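Local coordinates for protein PpBBE-like 1 D396N (Physcomitrella patens subsp. patens, PDB 6EO5) that oxidises cellobiose in its parent form, as a berberine bridge enzyme-like flavoprotein with bound FAD, and is here an engineered variant, at residues A[250-258]-A[266-274]; A[329-340]-A[388-399]. All blocks are in the same frame, centred on the assembly; numbering follows the deposited sequence.

Contact 1: A[250-258]-A[266-274]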
loop_
_atom_site.group_PDB
_atom_site.type_symbol
_atom_site.label_atom_id
_atom_site.label_comp_id
_atom_site.label_asym_id
_atom_site.label_seq_id
_atom_site.Cartn_x
_atom_site.Cartn_y
_atom_site.Cartn_z
ATOM N N PRO A 250 13.771 -9.975 -15.748
ATOM C CA PRO A 250 14.011 -11.025 -14.751
ATOM C C PRO A 250 13.733 -10.512 -13.352
ATOM O O PRO A 250 13.740 -9.307 -13.092
ATOM C CB PRO A 250 15.494 -11.373 -14.931
ATOM C CG PRO A 250 16.092 -10.135 -15.588
ATOM C CD PRO A 250 15.008 -9.533 -16.422
ATOM N N ALA A 251 13.518 -11.465 -12.440
ATOM C CA ALA A 251 13.025 -11.164 -11.103
ATOM C C ALA A 251 13.964 -10.282 -10.296
ATOM O O ALA A 251 13.502 -9.625 -9.354
ATOM C CB ALA A 251 12.761 -12.455 -10.329
ATOM N N GLU A 252 15.263 -10.249 -10.625
ATOM C CA GLU A 252 16.191 -9.408 -9.868
ATOM C C GLU A 252 15.944 -7.916 -10.072
ATOM O O GLU A 252 16.579 -7.110 -9.386
ATOM C CB GLU A 252 17.647 -9.736 -10.227
ATOM C CG GLU A 252 18.146 -11.095 -9.760
ATOM C CD GLU A 252 17.495 -12.249 -10.494
ATOM O OE1 GLU A 252 17.170 -12.095 -11.692
ATOM O OE2 GLU A 252 17.294 -13.307 -9.865
ATOM N N ILE A 253 15.025 -7.530 -10.962
ATOM C CA ILE A 253 14.690 -6.134 -11.224
ATOM C C ILE A 253 13.222 -5.893 -10.881
ATOM O O ILE A 253 12.346 -6.675 -11.268
ATOM C CB ILE A 253 14.974 -5.754 -12.691
ATOM C CG1 ILE A 253 16.481 -5.617 -12.925
ATOM C CG2 ILE A 253 14.235 -4.484 -13.077
ATOM C CD1 ILE A 253 16.839 -5.036 -14.260
ATOM N N SER A 254 12.959 -4.814 -10.159
ATOM C CA SER A 254 11.614 -4.293 -9.954
ATOM C C SER A 254 11.608 -2.858 -10.456
ATOM O O SER A 254 12.456 -2.059 -10.053
ATOM C CB SER A 254 11.199 -4.333 -8.481
ATOM O OG SER A 254 10.981 -5.656 -8.025
ATOM N N ALA A 255 10.672 -2.529 -11.338
ATOM C CA ALA A 255 10.670 -1.218 -11.960
ATOM C C ALA A 255 9.258 -0.674 -11.990
ATOM O O ALA A 255 8.278 -1.414 -11.890
ATOM C CB ALA A 255 11.238 -1.249 -13.389
ATOM N N ALA A 256 9.173 0.642 -12.132
ATOM C CA ALA A 256 7.912 1.350 -12.255
ATOM C C ALA A 256 8.089 2.434 -13.299
ATOM O O ALA A 256 9.154 3.049 -13.386
ATOM C CB ALA A 256 7.466 1.970 -10.925
ATOM N N PHE A 257 7.056 2.652 -14.097
ATOM C CA PHE A 257 7.049 3.725 -15.077
ATOM C C PHE A 257 6.180 4.885 -14.575
ATOM O O PHE A 257 5.179 4.683 -13.878
ATOM C CB PHE A 257 6.546 3.193 -16.422
ATOM C CG PHE A 257 6.784 4.116 -17.577
ATOM C CD1 PHE A 257 7.941 4.007 -18.338
ATOM C CD2 PHE A 257 5.837 5.081 -17.926
ATOM C CE1 PHE A 257 8.160 4.853 -19.419
ATOM C CE2 PHE A 257 6.050 5.922 -19.009
ATOM C CZ PHE A 257 7.213 5.806 -19.755
ATOM N N TYR A 258 6.578 6.107 -14.933
ATOM C CA TYR A 258 5.886 7.312 -14.502
ATOM C C TYR A 258 5.608 8.206 -15.705
ATOM O O TYR A 258 6.320 8.171 -16.709
ATOM C CB TYR A 258 6.701 8.071 -13.435
ATOM C CG TYR A 258 6.157 9.434 -13.057
ATOM C CD1 TYR A 258 6.409 10.557 -13.857
ATOM C CD2 TYR A 258 5.423 9.618 -11.891
ATOM C CE1 TYR A 258 5.914 11.808 -13.531
ATOM C CE2 TYR A 258 4.922 10.880 -11.549
ATOM C CZ TYR A 258 5.177 11.966 -12.374
ATOM O OH TYR A 258 4.701 13.219 -12.061
ATOM N N TRP A 266 9.258 8.692 -16.953
ATOM C CA TRP A 266 10.506 8.036 -16.581
ATOM C C TRP A 266 10.282 6.556 -16.318
ATOM O O TRP A 266 9.158 6.100 -16.100
ATOM C CB TRP A 266 11.166 8.703 -15.361
ATOM C CG TRP A 266 10.484 8.540 -14.008
ATOM C CD1 TRP A 266 10.279 7.373 -13.308
ATOM C CD2 TRP A 266 9.989 9.598 -13.165
ATOM N NE1 TRP A 266 9.664 7.644 -12.103
ATOM C CE2 TRP A 266 9.483 9.001 -11.991
ATOM C CE3 TRP A 266 9.932 10.995 -13.291
ATOM C CZ2 TRP A 266 8.919 9.751 -10.963
ATOM C CZ3 TRP A 266 9.375 11.734 -12.262
ATOM C CH2 TRP A 266 8.875 11.111 -11.119
ATOM N N LEU A 267 11.381 5.809 -16.369
ATOM C CA LEU A 267 11.440 4.447 -15.863
ATOM C C LEU A 267 12.393 4.463 -14.682
ATOM O O LEU A 267 13.526 4.926 -14.814
ATOM C CB LEU A 267 11.923 3.465 -16.929
ATOM C CG LEU A 267 12.133 2.035 -16.436
ATOM C CD1 LEU A 267 10.829 1.452 -15.915
ATOM C CD2 LEU A 267 12.712 1.162 -17.531
ATOM N N GLU A 268 11.928 4.001 -13.529
ATOM C CA GLU A 268 12.758 3.904 -12.339
ATOM C C GLU A 268 12.768 2.466 -11.837
ATOM O O GLU A 268 11.743 1.780 -11.889
ATOM C CB GLU A 268 12.271 4.850 -11.241
ATOM C CG GLU A 268 13.187 4.845 -10.034
ATOM C CD GLU A 268 12.751 5.786 -8.932
ATOM O OE1 GLU A 268 11.614 6.313 -9.016
ATOM O OE2 GLU A 268 13.556 5.988 -7.982
ATOM N N GLY A 269 13.923 2.002 -11.353
ATOM C CA GLY A 269 13.997 0.612 -10.941
ATOM C C GLY A 269 15.173 0.298 -10.043
ATOM O O GLY A 269 16.121 1.071 -9.909
ATOM N N THR A 270 15.090 -0.879 -9.433
ATOM C CA THR A 270 16.126 -1.397 -8.558
ATOM C C THR A 270 16.535 -2.780 -9.040
ATOM O O THR A 270 15.675 -3.642 -9.266
ATOM C CB THR A 270 15.639 -1.456 -7.109
ATOM O OG1 THR A 270 15.322 -0.127 -6.663
ATOM C CG2 THR A 270 16.714 -2.077 -6.208
ATOM N N TYR A 271 17.845 -2.981 -9.195
ATOM C CA TYR A 271 18.432 -4.242 -9.645
ATOM C C TYR A 271 19.206 -4.864 -8.491
ATOM O O TYR A 271 20.123 -4.237 -7.940
ATOM C CB TYR A 271 19.342 -4.015 -10.850
ATOM C CG TYR A 271 20.180 -5.205 -11.233
ATOM C CD1 TYR A 271 19.619 -6.473 -11.329
ATOM C CD2 TYR A 271 21.538 -5.061 -11.521
ATOM C CE1 TYR A 271 20.390 -7.574 -11.683
ATOM C CE2 TYR A 271 22.325 -6.156 -11.880
ATOM C CZ TYR A 271 21.746 -7.408 -11.963
ATOM O OH TYR A 271 22.522 -8.489 -12.321
ATOM N N LEU A 272 18.824 -6.083 -8.115
ATOM C CA LEU A 272 19.509 -6.830 -7.057
ATOM C C LEU A 272 20.775 -7.482 -7.623
ATOM O O LEU A 272 20.863 -8.695 -7.834
ATOM C CB LEU A 272 18.571 -7.863 -6.450
ATOM C CG LEU A 272 17.328 -7.292 -5.780
ATOM C CD1 LEU A 272 16.396 -8.416 -5.384
ATOM C CD2 LEU A 272 17.714 -6.473 -4.575
ATOM N N GLY A 273 21.780 -6.647 -7.851
ATOM C CA GLY A 273 22.965 -7.088 -8.557
ATOM C C GLY A 273 23.939 -5.941 -8.703
ATOM O O GLY A 273 23.673 -4.809 -8.285
ATOM N N LYS A 274 25.085 -6.257 -9.304
ATOM C CA LYS A 274 26.149 -5.281 -9.493
ATOM C C LYS A 274 25.873 -4.399 -10.705
ATOM O O LYS A 274 25.373 -4.861 -11.737
ATOM C CB LYS A 274 27.493 -5.986 -9.662
ATOM C CG LYS A 274 27.999 -6.672 -8.410
ATOM C CD LYS A 274 29.209 -7.544 -8.725
ATOM C CE LYS A 274 29.689 -8.317 -7.502
ATOM N NZ LYS A 274 30.900 -9.151 -7.816
#

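Contact 2: A[329-340]-A[388-399]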
loop_
_atom_site.group_PDB
_atom_site.type_symbol
_atom_site.label_atom_id
_atom_site.label_comp_id
_atom_site.label_asym_id
_atom_site.label_seq_id
_atom_site.Cartn_x
_atom_site.Cartn_y
_atom_site.Cartn_z
ATOM N N ASN A 329 -1.701 15.681 1.092
ATOM C CA ASN A 329 -2.190 16.049 -0.230
ATOM C C ASN A 329 -3.718 16.024 -0.176
ATOM O O ASN A 329 -4.308 15.567 0.806
ATOM C CB ASN A 329 -1.621 15.091 -1.291
ATOM C CG ASN A 329 -1.864 15.562 -2.721
ATOM O OD1 ASN A 329 -2.170 16.732 -2.965
ATOM N ND2 ASN A 329 -1.711 14.645 -3.677
ATOM N N THR A 330 -4.363 16.542 -1.225
ATOM C CA THR A 330 -5.818 16.443 -1.381
ATOM C C THR A 330 -6.120 15.947 -2.784
ATOM O O THR A 330 -5.792 16.629 -3.762
ATOM C CB THR A 330 -6.519 17.780 -1.136
ATOM O OG1 THR A 330 -6.226 18.221 0.190
ATOM C CG2 THR A 330 -8.023 17.623 -1.285
ATOM N N PHE A 331 -6.752 14.777 -2.889
ATOM C CA PHE A 331 -6.722 14.080 -4.165
ATOM C C PHE A 331 -7.817 13.033 -4.237
ATOM O O PHE A 331 -8.362 12.599 -3.220
ATOM C CB PHE A 331 -5.347 13.420 -4.405
ATOM C CG PHE A 331 -4.967 12.365 -3.378
ATOM C CD1 PHE A 331 -4.284 12.713 -2.222
ATOM C CD2 PHE A 331 -5.251 11.020 -3.595
ATOM C CE1 PHE A 331 -3.918 11.742 -1.284
ATOM C CE2 PHE A 331 -4.886 10.037 -2.663
ATOM C CZ PHE A 331 -4.226 10.401 -1.507
ATOM N N LYS A 332 -8.123 12.636 -5.467
ATOM C CA LYS A 332 -8.854 11.412 -5.756
ATOM C C LYS A 332 -7.919 10.473 -6.512
ATOM O O LYS A 332 -7.238 10.895 -7.453
ATOM C CB LYS A 332 -10.115 11.704 -6.568
ATOM C CG LYS A 332 -10.833 10.469 -7.080
ATOM C CD LYS A 332 -11.433 9.658 -5.951
ATOM C CE LYS A 332 -12.075 8.408 -6.504
ATOM N NZ LYS A 332 -12.492 7.488 -5.424
ATOM N N ALA A 333 -7.865 9.213 -6.082
ATOM C CA ALA A 333 -7.029 8.201 -6.716
ATOM C C ALA A 333 -7.882 7.028 -7.201
ATOM O O ALA A 333 -8.883 6.663 -6.573
ATOM C CB ALA A 333 -5.942 7.704 -5.755
ATOM N N LYS A 334 -7.488 6.452 -8.338
ATOM C CA LYS A 334 -8.085 5.224 -8.855
ATOM C C LYS A 334 -6.963 4.306 -9.328
ATOM O O LYS A 334 -5.818 4.735 -9.492
ATOM C CB LYS A 334 -9.073 5.518 -9.994
ATOM C CG LYS A 334 -10.117 6.568 -9.632
ATOM C CD LYS A 334 -11.092 6.885 -10.757
ATOM C CE LYS A 334 -12.016 5.728 -11.074
ATOM N NZ LYS A 334 -12.967 5.416 -9.965
ATOM N N SER A 335 -7.273 3.028 -9.539
ATOM C CA SER A 335 -6.258 2.110 -10.058
ATOM C C SER A 335 -6.910 1.074 -10.971
ATOM O O SER A 335 -8.147 0.943 -11.025
ATOM C CB SER A 335 -5.479 1.421 -8.926
ATOM O OG SER A 335 -6.211 0.340 -8.367
ATOM N N ILE A 336 -6.064 0.335 -11.694
ATOM C CA ILE A 336 -6.528 -0.713 -12.600
ATOM C C ILE A 336 -5.365 -1.650 -12.873
ATOM O O ILE A 336 -4.204 -1.280 -12.705
ATOM C CB ILE A 336 -7.085 -0.106 -13.911
ATOM C CG1 ILE A 336 -8.243 -0.951 -14.450
ATOM C CG2 ILE A 336 -5.981 0.087 -14.933
ATOM C CD1 ILE A 336 -8.980 -0.288 -15.566
ATOM N N TYR A 337 -5.674 -2.877 -13.299
ATOM C CA TYR A 337 -4.658 -3.848 -13.698
ATOM C C TYR A 337 -4.720 -4.103 -15.202
ATOM O O TYR A 337 -5.806 -4.163 -15.792
ATOM C CB TYR A 337 -4.820 -5.174 -12.943
ATOM C CG TYR A 337 -4.192 -5.176 -11.571
ATOM C CD1 TYR A 337 -2.796 -5.280 -11.410
ATOM C CD2 TYR A 337 -4.985 -5.068 -10.427
ATOM C CE1 TYR A 337 -2.211 -5.271 -10.126
ATOM C CE2 TYR A 337 -4.419 -5.053 -9.154
ATOM C CZ TYR A 337 -3.041 -5.154 -9.007
ATOM O OH TYR A 337 -2.518 -5.138 -7.735
ATOM N N VAL A 338 -3.547 -4.253 -15.812
ATOM C CA VAL A 338 -3.396 -4.539 -17.235
ATOM C C VAL A 338 -2.676 -5.870 -17.372
ATOM O O VAL A 338 -1.662 -6.103 -16.701
ATOM C CB VAL A 338 -2.612 -3.433 -17.962
ATOM C CG1 VAL A 338 -2.525 -3.741 -19.440
ATOM C CG2 VAL A 338 -3.257 -2.070 -17.724
ATOM N N ASN A 339 -3.201 -6.741 -18.225
ATOM C CA ASN A 339 -2.622 -8.057 -18.456
ATOM C C ASN A 339 -1.653 -8.016 -19.632
ATOM O O ASN A 339 -1.719 -7.130 -20.491
ATOM C CB ASN A 339 -3.708 -9.089 -18.733
ATOM C CG ASN A 339 -4.525 -9.419 -17.513
ATOM O OD1 ASN A 339 -4.113 -9.183 -16.377
ATOM N ND2 ASN A 339 -5.700 -9.982 -17.742
ATOM N N GLY A 340 -0.740 -8.990 -19.659
ATOM C CA GLY A 340 0.144 -9.158 -20.801
ATOM C C GLY A 340 -0.670 -9.315 -22.078
ATOM O O GLY A 340 -1.734 -9.926 -22.064
ATOM N N ASN A 388 -1.772 -12.271 -12.123
ATOM C CA ASN A 388 -1.628 -12.574 -13.544
ATOM C C ASN A 388 -1.595 -11.324 -14.424
ATOM O O ASN A 388 -1.909 -11.406 -15.623
ATOM C CB ASN A 388 -2.753 -13.499 -14.014
ATOM C CG ASN A 388 -2.363 -14.315 -15.228
ATOM O OD1 ASN A 388 -1.257 -14.870 -15.298
ATOM N ND2 ASN A 388 -3.256 -14.388 -16.201
ATOM N N SER A 389 -1.204 -10.182 -13.877
ATOM C CA SER A 389 -1.131 -8.939 -14.625
ATOM C C SER A 389 0.301 -8.658 -15.054
ATOM O O SER A 389 1.263 -9.184 -14.489
ATOM C CB SER A 389 -1.627 -7.772 -13.777
ATOM O OG SER A 389 -0.657 -7.527 -12.763
ATOM N N LEU A 390 0.434 -7.788 -16.058
ATOM C CA LEU A 390 1.756 -7.267 -16.388
ATOM C C LEU A 390 2.120 -6.108 -15.464
ATOM O O LEU A 390 3.230 -6.076 -14.915
ATOM C CB LEU A 390 1.800 -6.840 -17.855
ATOM C CG LEU A 390 3.140 -6.390 -18.429
ATOM C CD1 LEU A 390 4.237 -7.459 -18.246
ATOM C CD2 LEU A 390 2.976 -5.998 -19.903
ATOM N N TYR A 391 1.190 -5.169 -15.253
ATOM C CA TYR A 391 1.438 -4.039 -14.369
ATOM C C TYR A 391 0.113 -3.475 -13.862
ATOM O O TYR A 391 -0.955 -3.739 -14.425
ATOM C CB TYR A 391 2.267 -2.955 -15.075
ATOM C CG TYR A 391 1.644 -2.401 -16.336
ATOM C CD1 TYR A 391 0.697 -1.374 -16.276
ATOM C CD2 TYR A 391 2.020 -2.876 -17.588
ATOM C CE1 TYR A 391 0.136 -0.860 -17.417
ATOM C CE2 TYR A 391 1.464 -2.361 -18.743
ATOM C CZ TYR A 391 0.519 -1.355 -18.653
ATOM O OH TYR A 391 -0.054 -0.833 -19.797
ATOM N N SER A 392 0.200 -2.701 -12.779
ATOM C CA SER A 392 -0.909 -1.922 -12.247
ATOM C C SER A 392 -0.745 -0.466 -12.660
ATOM O O SER A 392 0.367 -0.012 -12.928
ATOM C CB SER A 392 -0.947 -2.007 -10.724
ATOM O OG SER A 392 0.268 -1.499 -10.170
ATOM N N ILE A 393 -1.852 0.275 -12.707
ATOM C CA ILE A 393 -1.803 1.715 -12.966
ATOM C C ILE A 393 -2.330 2.444 -11.736
ATOM O O ILE A 393 -3.481 2.237 -11.330
ATOM C CB ILE A 393 -2.612 2.125 -14.211
ATOM C CG1 ILE A 393 -2.222 1.318 -15.449
ATOM C CG2 ILE A 393 -2.404 3.607 -14.490
ATOM C CD1 ILE A 393 -2.978 1.760 -16.696
ATOM N N GLN A 394 -1.510 3.317 -11.164
ATOM C CA GLN A 394 -1.967 4.224 -10.118
ATOM C C GLN A 394 -2.292 5.577 -10.749
ATOM O O GLN A 394 -1.433 6.180 -11.407
ATOM C CB GLN A 394 -0.927 4.371 -9.010
ATOM C CG GLN A 394 -1.496 5.033 -7.765
ATOM C CD GLN A 394 -0.434 5.525 -6.802
ATOM O OE1 GLN A 394 -0.729 6.255 -5.853
ATOM N NE2 GLN A 394 0.807 5.135 -7.046
ATOM N N MET A 395 -3.525 6.048 -10.548
ATOM C CA MET A 395 -4.039 7.272 -11.165
ATOM C C MET A 395 -4.437 8.256 -10.072
ATOM O O MET A 395 -5.416 8.021 -9.358
ATOM C CB MET A 395 -5.240 6.960 -12.055
ATOM C CG MET A 395 -5.105 5.677 -12.828
ATOM S SD MET A 395 -6.699 5.102 -13.413
ATOM C CE MET A 395 -6.272 3.618 -14.299
ATOM N N VAL A 396 -3.710 9.368 -9.960
ATOM C CA VAL A 396 -3.911 10.354 -8.899
ATOM C C VAL A 396 -4.187 11.715 -9.532
ATOM O O VAL A 396 -3.441 12.148 -10.417
ATOM C CB VAL A 396 -2.685 10.442 -7.966
ATOM C CG1 VAL A 396 -2.945 11.422 -6.828
ATOM C CG2 VAL A 396 -2.303 9.071 -7.425
ATOM N N ALA A 397 -5.252 12.388 -9.078
ATOM C CA ALA A 397 -5.548 13.772 -9.455
ATOM C C ALA A 397 -5.702 14.613 -8.197
ATOM O O ALA A 397 -6.494 14.270 -7.314
ATOM C CB ALA A 397 -6.814 13.875 -10.303
ATOM N N SER A 398 -4.959 15.716 -8.127
ATOM C CA SER A 398 -4.837 16.519 -6.918
ATOM C C SER A 398 -5.422 17.907 -7.129
ATOM O O SER A 398 -5.613 18.366 -8.261
ATOM C CB SER A 398 -3.372 16.657 -6.484
ATOM O OG SER A 398 -2.774 15.391 -6.273
ATOM N N TRP A 399 -5.710 18.574 -6.011
ATOM C CA TRP A 399 -6.106 19.972 -6.037
ATOM C C TRP A 399 -5.738 20.620 -4.715
ATOM O O TRP A 399 -5.574 19.947 -3.697
ATOM C CB TRP A 399 -7.602 20.151 -6.330
ATOM C CG TRP A 399 -8.581 19.468 -5.395
ATOM C CD1 TRP A 399 -9.248 20.037 -4.339
ATOM C CD2 TRP A 399 -9.048 18.108 -5.473
ATOM N NE1 TRP A 399 -10.088 19.115 -3.752
ATOM C CE2 TRP A 399 -9.984 17.926 -4.430
ATOM C CE3 TRP A 399 -8.766 17.033 -6.322
ATOM C CZ2 TRP A 399 -10.635 16.707 -4.213
ATOM C CZ3 TRP A 399 -9.414 15.828 -6.107
ATOM C CH2 TRP A 399 -10.338 15.673 -5.058
#

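Contact 1: A[250-258]-A[266-274]
Tyr258 and Trp266 lie flat against each other at the turn end of a beta hairpin, whose strands 253-259 and 264-271 run antiparallel in the seven-stranded sheet of this VAO-family flavoprotein. Along the hairpin the two sheet faces have different relief. On the face of Ile253, Ala255 and Phe257, the middle is low: Ala255 pairs with Gly269, which has no side chain, and the CA atoms of this pair come within 3.9 Å. Larger groups rise on both sides. Toward the open end, the CG1 branch of Ile253 leans on the Tyr271 ring, 3.6 Å from CD1. Toward the turn, Leu267 reaches across the strand gap with its CD1, which settles 3.7 Å from Ala255 CB. Helix 235-246 fits over this relief, its Trp245 touching both Ala255 and Leu267, while Leu281 of helix 279-288 packs on Ile253 and Tyr271.

The other face, with Ser254, Ala256, Glu268 and Thr270, looks toward the flavin, and the Tyr258-Trp266 pair stands at its turn end. Glu268 OE2 is hydrogen-bonded to His224 NE2 on the adjoining strand 222-230, and Ser254 OG accepts from the backbone N of Arg161. Six backbone hydrogen bonds tie the pairs Ser254-Thr270, Ala256-Glu268 and Tyr258-Trp266, and the N of Leu272 adds one to Glu252 O. A chi1 of 70° in Trp266 swings the indole across to its neighbour. The ring of Tyr258 stacks on the six-membered ring with centroids 3.8 Å apart and planes at 9°, while Tyr258 CB stands over the five-membered ring, 3.3 Å from NE1 of Trp266.

Contact 2: A[329-340]-A[388-399]
Val338 lies alongside Tyr391, the two side chains pointing the same way and the valine placed over one face of the phenol ring. Its CB is 4.0 Å from the centroid of the Tyr391 ring, a CH-pi contact near the end of an antiparallel strand pair. Here Leu390 and Tyr391 both sit opposite Val338 in a classic beta bulge: Val338 O accepts a bond from Leu390 N at 2.8 Å and a weak one from Tyr391 N.

Farther along the same face, Ile336 and Ile393 run side by side, CG2 of Ile336 lying 3.9 Å from CD1 of Ile393. Met395 comes in at a slant and delivers its CE methyl to the same Ile336 CG2 at 3.6 Å. Lys332 and Lys334 share Asp433, and Lys332 also pairs with Glu84. On the opposite face Gln394, near the FAD, has its OE1 hydrogen-bonded to Tyr83 OH.

At the other end Thr330 and Trp399 cross nearly at right angles. The CG2 methyl of Thr330 stands over the indole, 3.5 Å from Trp399 NE1; a chi1 of 57° folds the Trp399 rings back over Thr330 and the backbone of Phe331. Asn329 ND2 gives a hydrogen bond to Ser398 OG at 2.9 Å, close to its own amide plane.

Strand 331-338 is one of the two outermost strands of the sheet, and Tyr337 still bonds through its backbone to Thr424 and Gln426. Helix 405-420 packs against Lys334, Met395 and Trp399, while strand 361-367 flanks 391-398 on its other side.

How the contacts relate
Contact 1 and contact 2 are two antiparallel pairings within one seven-stranded sheet, joined through strand 361-367, which bonds to strand 253-259 on one side and to 391-398 on the other. Their centres are about 19 Å apart and their nearest atoms about 7 Å, so the two do not touch. In chain order the hairpin of contact 1 is complete before contact 2 begins, and contact 2 brings together segments 48 residues apart. Both approach the bound FAD: the side chain of Gln394 in contact 2 lies about 6 Å from it and that of Ala256 in contact 1 about 9 Å. The sheet therefore probably helps to wall the flavin site.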